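Local coordinates for methyltransferase domain-containing protein (Serratia marcescens, PDB 7CLU) that probably transfers a methyl group from S-adenosylmethionine to an oxygen of a precursor in the synthesis of prodigiosin, at residues D127-S130 against Y136-P139; Q202-L207 against V222-V227; A20-L25 against H98-L103; E252-I257 against L311-L316. One frame throughout, in Å; residues are numbered along the deposited sequence.

Contact 1: D127-S130 against Y136-P139; sequences DDRS and YQNP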
loop_
_atom_site.group_PDB
_atom_site.type_symbol
_atom_site.label_atom_id
_atom_site.label_comp_id
_atom_site.label_asym_id
_atom_site.label_seq_id
_atom_site.Cartn_x
_atom_site.Cartn_y
_atom_site.Cartn_z
ATOM N N ASP A 127 -7.812 17.129 -13.981
ATOM C CA ASP A 127 -7.549 16.884 -15.396
ATOM C C ASP A 127 -8.794 16.248 -16.007
ATOM O O ASP A 127 -9.119 15.095 -15.708
ATOM C CB ASP A 127 -6.321 15.980 -15.552
ATOM C CG ASP A 127 -5.801 15.921 -16.974
ATOM O OD1 ASP A 127 -6.556 16.284 -17.907
ATOM O OD2 ASP A 127 -4.629 15.503 -17.155
ATOM N N ASP A 128 -9.496 16.988 -16.863
ATOM C CA ASP A 128 -10.699 16.449 -17.480
ATOM C C ASP A 128 -10.437 15.872 -18.868
ATOM O O ASP A 128 -11.381 15.699 -19.643
ATOM C CB ASP A 128 -11.798 17.513 -17.542
ATOM C CG ASP A 128 -11.292 18.836 -18.041
ATOM O OD1 ASP A 128 -10.304 18.845 -18.807
ATOM O OD2 ASP A 128 -11.878 19.869 -17.669
ATOM N N ARG A 129 -9.185 15.563 -19.191
ATOM C CA ARG A 129 -8.868 14.925 -20.460
ATOM C C ARG A 129 -9.090 13.422 -20.381
ATOM O O ARG A 129 -8.978 12.811 -19.315
ATOM C CB ARG A 129 -7.421 15.188 -20.861
ATOM C CG ARG A 129 -7.066 16.641 -21.035
ATOM C CD ARG A 129 -5.562 16.802 -21.196
ATOM N NE ARG A 129 -4.837 16.389 -19.999
ATOM C CZ ARG A 129 -3.514 16.260 -19.946
ATOM N NH1 ARG A 129 -2.782 16.520 -21.022
ATOM N NH2 ARG A 129 -2.926 15.881 -18.820
ATOM N N SER A 130 -9.381 12.822 -21.535
ATOM C CA SER A 130 -9.578 11.384 -21.609
ATOM C C SER A 130 -8.245 10.650 -21.490
ATOM O O SER A 130 -7.169 11.206 -21.726
ATOM C CB SER A 130 -10.277 11.005 -22.917
ATOM O OG SER A 130 -9.348 10.918 -23.985
ATOM N N TYR A 136 -1.796 9.969 -25.937
ATOM C CA TYR A 136 -1.425 10.473 -27.257
ATOM C C TYR A 136 -0.589 11.739 -27.151
ATOM O O TYR A 136 0.309 11.963 -27.970
ATOM C CB TYR A 136 -2.699 10.740 -28.070
ATOM C CG TYR A 136 -2.577 10.647 -29.585
ATOM C CD1 TYR A 136 -2.223 11.762 -30.347
ATOM C CD2 TYR A 136 -2.869 9.462 -30.254
ATOM C CE1 TYR A 136 -2.129 11.687 -31.722
ATOM C CE2 TYR A 136 -2.777 9.374 -31.636
ATOM C CZ TYR A 136 -2.408 10.488 -32.365
ATOM O OH TYR A 136 -2.323 10.400 -33.742
ATOM N N GLN A 137 -0.858 12.560 -26.135
ATOM C CA GLN A 137 -0.170 13.827 -25.926
ATOM C C GLN A 137 1.197 13.685 -25.257
ATOM O O GLN A 137 2.018 14.603 -25.362
ATOM C CB GLN A 137 -1.054 14.748 -25.078
ATOM C CG GLN A 137 -0.528 16.166 -24.911
ATOM C CD GLN A 137 -1.633 17.202 -24.917
ATOM O OE1 GLN A 137 -2.651 17.048 -24.236
ATOM N NE2 GLN A 137 -1.440 18.269 -25.690
ATOM N N ASN A 138 1.472 12.578 -24.571
ATOM C CA ASN A 138 2.708 12.431 -23.800
ATOM C C ASN A 138 3.439 11.159 -24.214
ATOM O O ASN A 138 3.473 10.174 -23.467
ATOM C CB ASN A 138 2.424 12.436 -22.296
ATOM C CG ASN A 138 1.964 13.797 -21.782
ATOM O OD1 ASN A 138 0.820 14.205 -22.006
ATOM N ND2 ASN A 138 2.848 14.496 -21.068
ATOM N N PRO A 139 4.058 11.155 -25.398
ATOM C CA PRO A 139 4.821 9.973 -25.819
ATOM C C PRO A 139 6.091 9.740 -25.004
ATOM O O PRO A 139 6.566 8.598 -24.949
ATOM C CB PRO A 139 5.140 10.270 -27.291
ATOM C CG PRO A 139 5.194 11.752 -27.354
ATOM C CD PRO A 139 4.116 12.231 -26.405
#
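R129 and Q137 meet through the ends of their side chains, which run at about a right angle to each other. The guanidinium and amide planes are turned 45° apart. R129 NH1 gives a hydrogen bond to Q137 OE1 at 3.3 Å. The oxygen lies at the edge of the guanidinium, in its plane. Relative to the amide, the donor sits well above the carbonyl plane and not on a lone pair. With an N-H...O angle of 138° the bond is bent, and its length marks it as long. Q137 CG stands opposite its backbone N (chi1 -173°), and this sends the amide out toward the arginine. N138 is a looser neighbour, its OD1 4.4 Å from R129 NH1.

The guanidinium is held from its other edge by D127. R129 NE bonds the syn lone pair of D127 OD1 at 2.7 Å, with donor and acceptor nearly in the guanidinium plane. NH2 faces OD2, and the two form a salt bridge whose refined length is too short to be trusted. The backbone N of R129 also bonds D127 OD1, at 3.0 Å, on the anti side and tilted out of the carboxylate plane. OD1 thus takes two donors. These bonds limit the rotation of the guanidinium and would partly offset its charge. A bound acetate, probably from the crystallisation liquor, lies about 3 Å from the R129 side chain.

The site is at the surface, where the loop after helix 121-125 enters helix 131-137. S130 is the N-cap of that helix, and its OG bonds D133 N. D127 to R129 form an Asx turn just before this cap.

Contact 2: Q202-L207 against V222-V227; sequences QASAFL and VVEGDV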
loop_
_atom_site.group_PDB
_atom_site.type_symbol
_atom_site.label_atom_id
_atom_site.label_comp_id
_atom_site.label_asym_id
_atom_site.label_seq_id
_atom_site.Cartn_x
_atom_site.Cartn_y
_atom_site.Cartn_z
ATOM N N GLN A 202 4.206 9.062 -34.031
ATOM C CA GLN A 202 5.005 9.856 -33.098
ATOM C C GLN A 202 6.114 9.030 -32.456
ATOM O O GLN A 202 7.239 9.518 -32.301
ATOM C CB GLN A 202 4.122 10.461 -32.009
ATOM C CG GLN A 202 3.000 11.308 -32.522
ATOM C CD GLN A 202 1.818 10.469 -32.937
ATOM O OE1 GLN A 202 1.801 9.900 -34.031
ATOM N NE2 GLN A 202 0.829 10.364 -32.055
ATOM N N ALA A 203 5.817 7.786 -32.062
ATOM C CA ALA A 203 6.782 6.949 -31.350
ATOM C C ALA A 203 7.792 6.252 -32.257
ATOM O O ALA A 203 8.712 5.601 -31.738
ATOM C CB ALA A 203 6.053 5.877 -30.529
ATOM N N SER A 204 7.656 6.366 -33.583
ATOM C CA SER A 204 8.362 5.440 -34.466
ATOM C C SER A 204 9.839 5.804 -34.615
ATOM O O SER A 204 10.709 4.936 -34.486
ATOM C CB SER A 204 7.661 5.368 -35.827
ATOM O OG SER A 204 7.964 6.482 -36.643
ATOM N N ALA A 205 10.144 7.083 -34.864
ATOM C CA ALA A 205 11.540 7.487 -35.041
ATOM C C ALA A 205 12.380 7.174 -33.803
ATOM O O ALA A 205 13.548 6.776 -33.923
ATOM C CB ALA A 205 11.619 8.976 -35.382
ATOM N N PHE A 206 11.803 7.336 -32.608
ATOM C CA PHE A 206 12.534 7.056 -31.372
ATOM C C PHE A 206 12.888 5.574 -31.271
ATOM O O PHE A 206 14.033 5.209 -30.968
ATOM C CB PHE A 206 11.699 7.510 -30.169
ATOM C CG PHE A 206 12.260 7.085 -28.832
ATOM C CD1 PHE A 206 13.349 7.744 -28.278
ATOM C CD2 PHE A 206 11.687 6.036 -28.127
ATOM C CE1 PHE A 206 13.865 7.355 -27.050
ATOM C CE2 PHE A 206 12.196 5.640 -26.898
ATOM C CZ PHE A 206 13.286 6.300 -26.357
ATOM N N LEU A 207 11.912 4.703 -31.527
ATOM C CA LEU A 207 12.171 3.269 -31.517
ATOM C C LEU A 207 13.168 2.884 -32.608
ATOM O O LEU A 207 14.051 2.040 -32.388
ATOM C CB LEU A 207 10.854 2.507 -31.680
ATOM C CG LEU A 207 10.976 0.982 -31.694
ATOM C CD1 LEU A 207 11.034 0.437 -30.275
ATOM C CD2 LEU A 207 9.846 0.330 -32.496
ATOM N N VAL A 222 10.527 -0.841 -38.562
ATOM C CA VAL A 222 9.514 -0.075 -37.852
ATOM C C VAL A 222 8.559 0.467 -38.898
ATOM O O VAL A 222 8.974 1.208 -39.798
ATOM C CB VAL A 222 10.123 1.058 -37.017
ATOM C CG1 VAL A 222 9.054 1.702 -36.143
ATOM C CG2 VAL A 222 11.252 0.515 -36.160
ATOM N N VAL A 223 7.298 0.069 -38.808
ATOM C CA VAL A 223 6.263 0.626 -39.661
ATOM C C VAL A 223 5.318 1.452 -38.804
ATOM O O VAL A 223 5.206 1.270 -37.589
ATOM C CB VAL A 223 5.492 -0.455 -40.424
ATOM C CG1 VAL A 223 6.454 -1.248 -41.325
ATOM C CG2 VAL A 223 4.736 -1.342 -39.455
ATOM N N GLU A 224 4.616 2.364 -39.453
ATOM C CA GLU A 224 3.757 3.281 -38.732
ATOM C C GLU A 224 2.302 2.892 -38.922
ATOM O O GLU A 224 1.903 2.369 -39.967
ATOM C CB GLU A 224 4.032 4.715 -39.179
ATOM C CG GLU A 224 5.477 5.109 -38.887
ATOM C CD GLU A 224 5.860 6.462 -39.436
ATOM O OE1 GLU A 224 6.988 6.593 -39.961
ATOM O OE2 GLU A 224 5.039 7.395 -39.331
ATOM N N GLY A 225 1.521 3.108 -37.876
ATOM C CA GLY A 225 0.137 2.689 -37.888
ATOM C C GLY A 225 -0.536 3.038 -36.581
ATOM O O GLY A 225 0.066 3.632 -35.677
ATOM N N ASP A 226 -1.796 2.619 -36.484
ATOM C CA ASP A 226 -2.678 3.012 -35.388
ATOM C C ASP A 226 -3.705 1.903 -35.214
ATOM O O ASP A 226 -4.555 1.711 -36.090
ATOM C CB ASP A 226 -3.359 4.348 -35.702
ATOM C CG ASP A 226 -3.933 5.041 -34.469
ATOM O OD1 ASP A 226 -4.604 4.385 -33.628
ATOM O OD2 ASP A 226 -3.723 6.271 -34.364
ATOM N N VAL A 227 -3.652 1.194 -34.084
ATOM C CA VAL A 227 -4.655 0.163 -33.833
ATOM C C VAL A 227 -6.032 0.760 -33.600
ATOM O O VAL A 227 -7.041 0.082 -33.816
ATOM C CB VAL A 227 -4.266 -0.727 -32.638
ATOM C CG1 VAL A 227 -3.273 -1.750 -33.062
ATOM C CG2 VAL A 227 -3.768 0.117 -31.473
#
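The flat group here is the E224 carboxylate, and S204 OG lies over its face. OG is equally near OE1 and CD of E224, at 3.5 Å from each, and farther from OE2. P201 and R208 of helix 201-214 also touch the E224 side chain, and R208 NH2 bonds V222 O. E224 CG lies on the side of its backbone N (chi1 -61°) and comes to 3.8 Å from S204 CB. Beyond CG the glutamate chain is extended.

Deeper in, the contact is apolar. V222 splays its two methyls under the helix. CG1 is 3.9 Å from S204 CB, and CG2 meets L207 CD2 at the same distance. L207 CD2 sits close to both valine methyls, so it fits against the fork of the valine. L207 CG stands opposite its backbone N (chi1 180°), and this carries the branched end down to the strand.

Helix 201-214 and strand 221-224 belong to the beta-alpha-beta unit that starts with strand 194-199. It is part of the Rossmann-like fold of S-adenosylmethionine-dependent methyltransferases. The short segments run nearly antiparallel, at 169°, with axes 8.3 Å apart. L207 also covers I197 and E199 of the neighbouring strand, and V223 pairs with that strand through backbone bonds.

Beyond the strand the chain turns into D226 and V227, which bind S-adenosylhomocysteine in a structure of this protein. D226 OD1 is fixed by the backbone N of I228 and S229.

Contact 3: A20-L25 against H98-L103; sequences ALTAAL and HIDTFL
T22 and D100 carry the polar part of this contact. T22 OG1 donates a hydrogen bond to D100 OD1 at 2.9 Å. OD1 accepts on its syn lone pair, the side of the other oxygen. The two side chains lie alongside each other and point opposite ways. With chi1 at 67°, T22 turns OG1 to the aspartate and CG2 to I99. D100 OD1 also forms a salt bridge with K19 of the same chain. Two donors thus grip this one oxygen.

A water makes a second bridge. It donates to T22 O at 2.6 Å and to D100 OD2 at 2.9 Å. Both carboxylate oxygens therefore tie D100 to helix 15-26.

The apolar part is small. T22 CG2 meets I99 CG2 at 3.9 Å, and these side chains cross at about a right angle.

The contact joins helix 15-26 of the dimerisation region to helix 93-107, which has a wider pi-type turn at 99-103. The second subunit lies close by: its F15 packs on I99 and its L110 on A23. Farther along, F102 and L103 reach helix 286-298 of the same chain.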
loop_
_atom_site.group_PDB
_atom_site.type_symbol
_atom_site.label_atom_id
_atom_site.label_comp_id
_atom_site.label_asym_id
_atom_site.label_seq_id
_atom_site.Cartn_x
_atom_site.Cartn_y
_atom_site.Cartn_z
ATOM N N ALA A 20 7.083 4.098 2.659
ATOM C CA ALA A 20 8.471 4.062 3.120
ATOM C C ALA A 20 9.405 3.693 1.969
ATOM O O ALA A 20 10.456 4.313 1.785
ATOM C CB ALA A 20 8.647 3.083 4.289
ATOM N N LEU A 21 9.011 2.713 1.158
ATOM C CA LEU A 21 9.839 2.323 0.020
ATOM C C LEU A 21 9.891 3.412 -1.051
ATOM O O LEU A 21 10.979 3.762 -1.525
ATOM C CB LEU A 21 9.335 0.998 -0.552
ATOM C CG LEU A 21 9.699 -0.281 0.221
ATOM C CD1 LEU A 21 8.900 -1.473 -0.311
ATOM C CD2 LEU A 21 11.211 -0.603 0.135
ATOM N N THR A 22 8.730 3.958 -1.465
ATOM C CA THR A 22 8.760 4.952 -2.541
ATOM C C THR A 22 9.454 6.240 -2.111
ATOM O O THR A 22 10.110 6.882 -2.935
ATOM C CB THR A 22 7.352 5.285 -3.073
ATOM O OG1 THR A 22 6.580 5.962 -2.081
ATOM C CG2 THR A 22 6.600 4.019 -3.560
ATOM N N ALA A 23 9.344 6.626 -0.837
ATOM C CA ALA A 23 10.088 7.793 -0.370
ATOM C C ALA A 23 11.595 7.538 -0.427
ATOM O O ALA A 23 12.357 8.359 -0.952
ATOM C CB ALA A 23 9.647 8.172 1.043
ATOM N N ALA A 24 12.040 6.394 0.097
ATOM C CA ALA A 24 13.457 6.036 0.035
ATOM C C ALA A 24 13.980 6.043 -1.396
ATOM O O ALA A 24 15.115 6.472 -1.657
ATOM C CB ALA A 24 13.672 4.664 0.665
ATOM N N LEU A 25 13.164 5.569 -2.341
ATOM C CA LEU A 25 13.596 5.559 -3.735
ATOM C C LEU A 25 13.656 6.972 -4.291
ATOM O O LEU A 25 14.612 7.328 -4.991
ATOM C CB LEU A 25 12.668 4.678 -4.575
ATOM C CG LEU A 25 12.695 3.170 -4.289
ATOM C CD1 LEU A 25 11.558 2.456 -5.031
ATOM C CD2 LEU A 25 14.040 2.550 -4.638
ATOM N N HIS A 98 5.878 6.717 -10.430
ATOM C CA HIS A 98 4.538 6.440 -10.941
ATOM C C HIS A 98 3.538 6.308 -9.798
ATOM O O HIS A 98 2.413 6.818 -9.875
ATOM C CB HIS A 98 4.566 5.166 -11.790
ATOM C CG HIS A 98 3.287 4.885 -12.525
ATOM N ND1 HIS A 98 2.734 5.767 -13.430
ATOM C CD2 HIS A 98 2.472 3.804 -12.510
ATOM C CE1 HIS A 98 1.628 5.246 -13.933
ATOM N NE2 HIS A 98 1.448 4.054 -13.392
ATOM N N ILE A 99 3.943 5.637 -8.720
ATOM C CA ILE A 99 3.103 5.520 -7.531
ATOM C C ILE A 99 2.915 6.882 -6.868
ATOM O O ILE A 99 1.787 7.312 -6.608
ATOM C CB ILE A 99 3.703 4.482 -6.556
ATOM C CG1 ILE A 99 3.442 3.064 -7.075
ATOM C CG2 ILE A 99 3.107 4.654 -5.155
ATOM C CD1 ILE A 99 4.443 2.002 -6.612
ATOM N N ASP A 100 4.012 7.599 -6.603
ATOM C CA ASP A 100 3.888 8.852 -5.855
ATOM C C ASP A 100 3.014 9.869 -6.585
ATOM O O ASP A 100 2.151 10.501 -5.969
ATOM C CB ASP A 100 5.263 9.456 -5.583
ATOM C CG ASP A 100 6.047 8.670 -4.563
ATOM O OD1 ASP A 100 5.422 8.024 -3.693
ATOM O OD2 ASP A 100 7.282 8.708 -4.642
ATOM N N THR A 101 3.211 10.020 -7.895
ATOM C CA THR A 101 2.606 11.101 -8.668
ATOM C C THR A 101 1.244 10.744 -9.260
ATOM O O THR A 101 0.482 11.648 -9.621
ATOM C CB THR A 101 3.554 11.519 -9.804
ATOM O OG1 THR A 101 3.734 10.425 -10.711
ATOM C CG2 THR A 101 4.919 11.915 -9.258
ATOM N N PHE A 102 0.908 9.462 -9.338
ATOM C CA PHE A 102 -0.252 9.037 -10.105
ATOM C C PHE A 102 -1.090 7.984 -9.378
ATOM O O PHE A 102 -2.219 8.273 -8.983
ATOM C CB PHE A 102 0.219 8.528 -11.462
ATOM C CG PHE A 102 -0.884 8.293 -12.438
ATOM C CD1 PHE A 102 -1.732 9.329 -12.813
ATOM C CD2 PHE A 102 -1.056 7.040 -13.009
ATOM C CE1 PHE A 102 -2.742 9.122 -13.718
ATOM C CE2 PHE A 102 -2.066 6.823 -13.919
ATOM C CZ PHE A 102 -2.910 7.865 -14.280
ATOM N N LEU A 103 -0.560 6.772 -9.167
ATOM C CA LEU A 103 -1.416 5.693 -8.661
ATOM C C LEU A 103 -1.831 5.896 -7.200
ATOM O O LEU A 103 -2.975 5.609 -6.831
ATOM C CB LEU A 103 -0.718 4.351 -8.827
ATOM C CG LEU A 103 -0.475 3.912 -10.274
ATOM C CD1 LEU A 103 -0.061 2.443 -10.318
ATOM C CD2 LEU A 103 -1.721 4.145 -11.081
HETATM O O HOH W 1 9.427 6.994 -5.473
#

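Contact 4: E252-I257 against L311-L316; sequences ETQLTI and LDRFRL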
loop_
_atom_site.group_PDB
_atom_site.type_symbol
_atom_site.label_atom_id
_atom_site.label_comp_id
_atom_site.label_asym_id
_atom_site.label_seq_id
_atom_site.Cartn_x
_atom_site.Cartn_y
_atom_site.Cartn_z
ATOM N N GLU A 252 -15.663 -3.019 -25.241
ATOM C CA GLU A 252 -16.142 -2.523 -26.527
ATOM C C GLU A 252 -14.997 -1.949 -27.354
ATOM O O GLU A 252 -14.939 -2.149 -28.572
ATOM C CB GLU A 252 -17.243 -1.472 -26.310
ATOM C CG GLU A 252 -18.230 -1.805 -25.178
ATOM C CD GLU A 252 -17.653 -1.570 -23.770
ATOM O OE1 GLU A 252 -17.208 -0.443 -23.488
ATOM O OE2 GLU A 252 -17.643 -2.512 -22.946
ATOM N N THR A 253 -14.065 -1.245 -26.707
ATOM C CA THR A 253 -12.874 -0.782 -27.412
ATOM C C THR A 253 -11.960 -1.947 -27.768
ATOM O O THR A 253 -11.325 -1.955 -28.835
ATOM C CB THR A 253 -12.135 0.236 -26.548
ATOM O OG1 THR A 253 -13.023 1.325 -26.253
ATOM C CG2 THR A 253 -10.866 0.752 -27.250
ATOM N N GLN A 254 -11.862 -2.937 -26.881
ATOM C CA GLN A 254 -11.090 -4.127 -27.219
ATOM C C GLN A 254 -11.612 -4.751 -28.506
ATOM O O GLN A 254 -10.831 -5.157 -29.377
ATOM C CB GLN A 254 -11.143 -5.136 -26.076
ATOM C CG GLN A 254 -10.550 -4.649 -24.767
ATOM C CD GLN A 254 -10.492 -5.759 -23.745
ATOM O OE1 GLN A 254 -10.456 -6.945 -24.102
ATOM N NE2 GLN A 254 -10.477 -5.390 -22.457
ATOM N N LEU A 255 -12.934 -4.805 -28.647
ATOM C CA LEU A 255 -13.539 -5.345 -29.860
ATOM C C LEU A 255 -13.123 -4.540 -31.087
ATOM O O LEU A 255 -12.830 -5.111 -32.145
ATOM C CB LEU A 255 -15.058 -5.353 -29.704
ATOM C CG LEU A 255 -15.871 -6.567 -30.114
ATOM C CD1 LEU A 255 -15.404 -7.797 -29.335
ATOM C CD2 LEU A 255 -17.347 -6.293 -29.868
ATOM N N THR A 256 -13.085 -3.209 -30.959
ATOM C CA THR A 256 -12.698 -2.365 -32.087
ATOM C C THR A 256 -11.254 -2.629 -32.498
ATOM O O THR A 256 -10.950 -2.799 -33.687
ATOM C CB THR A 256 -12.888 -0.890 -31.728
ATOM O OG1 THR A 256 -14.283 -0.615 -31.542
ATOM C CG2 THR A 256 -12.327 -0.015 -32.819
ATOM N N ILE A 257 -10.346 -2.661 -31.515
ATOM C CA ILE A 257 -8.944 -2.982 -31.779
ATOM C C ILE A 257 -8.827 -4.328 -32.485
ATOM O O ILE A 257 -8.103 -4.469 -33.479
ATOM C CB ILE A 257 -8.149 -2.981 -30.461
ATOM C CG1 ILE A 257 -7.978 -1.556 -29.925
ATOM C CG2 ILE A 257 -6.828 -3.655 -30.663
ATOM C CD1 ILE A 257 -7.791 -1.487 -28.421
ATOM N N LEU A 311 -11.494 -15.139 -25.283
ATOM C CA LEU A 311 -11.890 -15.996 -26.396
ATOM C C LEU A 311 -13.153 -15.472 -27.060
ATOM O O LEU A 311 -13.220 -15.380 -28.292
ATOM C CB LEU A 311 -12.098 -17.433 -25.919
ATOM C CG LEU A 311 -10.848 -18.210 -25.511
ATOM C CD1 LEU A 311 -11.191 -19.622 -25.052
ATOM C CD2 LEU A 311 -9.849 -18.241 -26.653
ATOM N N ASP A 312 -14.156 -15.094 -26.251
ATOM C CA ASP A 312 -15.406 -14.572 -26.794
ATOM C C ASP A 312 -15.162 -13.335 -27.644
ATOM O O ASP A 312 -15.770 -13.175 -28.711
ATOM C CB ASP A 312 -16.383 -14.245 -25.661
ATOM C CG ASP A 312 -16.852 -15.480 -24.903
ATOM O OD1 ASP A 312 -16.734 -16.604 -25.438
ATOM O OD2 ASP A 312 -17.343 -15.325 -23.761
ATOM N N ARG A 313 -14.269 -12.448 -27.191
ATOM C CA ARG A 313 -13.996 -11.230 -27.946
ATOM C C ARG A 313 -13.237 -11.528 -29.231
ATOM O O ARG A 313 -13.479 -10.881 -30.257
ATOM C CB ARG A 313 -13.229 -10.225 -27.077
ATOM C CG ARG A 313 -14.111 -9.597 -26.034
ATOM C CD ARG A 313 -13.408 -8.618 -25.091
ATOM N NE ARG A 313 -14.180 -8.563 -23.853
ATOM C CZ ARG A 313 -13.645 -8.503 -22.646
ATOM N NH1 ARG A 313 -12.323 -8.464 -22.514
ATOM N NH2 ARG A 313 -14.429 -8.480 -21.579
ATOM N N PHE A 314 -12.311 -12.495 -29.199
ATOM C CA PHE A 314 -11.654 -12.919 -30.432
ATOM C C PHE A 314 -12.684 -13.380 -31.464
ATOM O O PHE A 314 -12.667 -12.935 -32.620
ATOM C CB PHE A 314 -10.644 -14.036 -30.144
ATOM C CG PHE A 314 -9.235 -13.549 -29.913
ATOM C CD1 PHE A 314 -8.972 -12.538 -28.988
ATOM C CD2 PHE A 314 -8.172 -14.100 -30.617
ATOM C CE1 PHE A 314 -7.664 -12.094 -28.764
ATOM C CE2 PHE A 314 -6.862 -13.670 -30.408
ATOM C CZ PHE A 314 -6.599 -12.667 -29.478
ATOM N N ARG A 315 -13.604 -14.258 -31.054
ATOM C CA ARG A 315 -14.596 -14.786 -31.988
ATOM C C ARG A 315 -15.496 -13.676 -32.512
ATOM O O ARG A 315 -15.709 -13.560 -33.726
ATOM C CB ARG A 315 -15.417 -15.889 -31.319
ATOM C CG ARG A 315 -14.548 -16.973 -30.710
ATOM C CD ARG A 315 -15.347 -18.112 -30.104
ATOM N NE ARG A 315 -14.570 -19.341 -30.177
ATOM C CZ ARG A 315 -14.243 -20.104 -29.138
ATOM N NH1 ARG A 315 -14.642 -19.787 -27.908
ATOM N NH2 ARG A 315 -13.512 -21.197 -29.340
ATOM N N LEU A 316 -16.012 -12.830 -31.607
ATOM C CA LEU A 316 -16.859 -11.710 -32.016
ATOM C C LEU A 316 -16.155 -10.801 -33.014
ATOM O O LEU A 316 -16.812 -10.170 -33.852
ATOM C CB LEU A 316 -17.288 -10.896 -30.790
ATOM C CG LEU A 316 -18.621 -11.227 -30.126
ATOM C CD1 LEU A 316 -18.970 -10.156 -29.094
ATOM C CD2 LEU A 316 -19.729 -11.356 -31.167
#
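Two helices of the Rossmann-like methyltransferase domain pack here. Helix 251-264 comes after strand 239-243. Helix 307-316 comes before strand 322-326. Q254 and L255 of the first meet R313 and L316 of the second. The short segments cross at -48°, with axes 9.4 Å apart.

L255 CD1 does the apolar work. It touches L316 CB at 3.9 Å and lies 4.0 Å from both CB and CG of R313. The same methyl rests 3.8 Å from R313 O, so it sits against R313 and the next turn of the helix at L316. R313 then runs extended from CG to NE and crosses the Q254 side chain at a slant.

R313 NH1 gives a weak hydrogen bond to Q254 OE1 at 2.9 Å. Its N-H...O angle is only 129°, and the amide and guanidinium planes are almost perpendicular, 89° apart. Each group has another partner. R313 NH1 bonds S305 OG, and Q254 NE2 bonds the backbone O of Y249.

The Q254 side chain comes within about 5 Å of that of H247, the predicted proton acceptor. Y249 O meets its nitrogen and R313 its oxygen, which is consistent with the modelled flip of the buried amide. Since the bond to R313 is bent, S305 and Y249 probably do more than the mutual bond to hold the two polar ends in place.

How the contacts relate
Contact 1 is at the surface and contact 3 is buried; contacts 2 and 4 are partly buried. Contacts 1, 2 and 4 lie in the O-methyltransferase region, while contact 3 reaches the dimerisation helices. Contacts 1 and 2 touch: Y136 CZ is 3.3 Å from Q202 NE2. The nearest atoms of contacts 2 and 4 are about 4 Å apart, without touching. Contacts 3 and 4 lie on opposite sides of the chain's centre. In chemistry, contacts 1 and 4 each link an arginine to a glutamine by a bent bond, but only contact 4 adds leucine packing. Contact 2 combines valine and leucine methyls with a serine against a carboxylate. Contact 3 relies on an aspartate, a threonine and a bridging water.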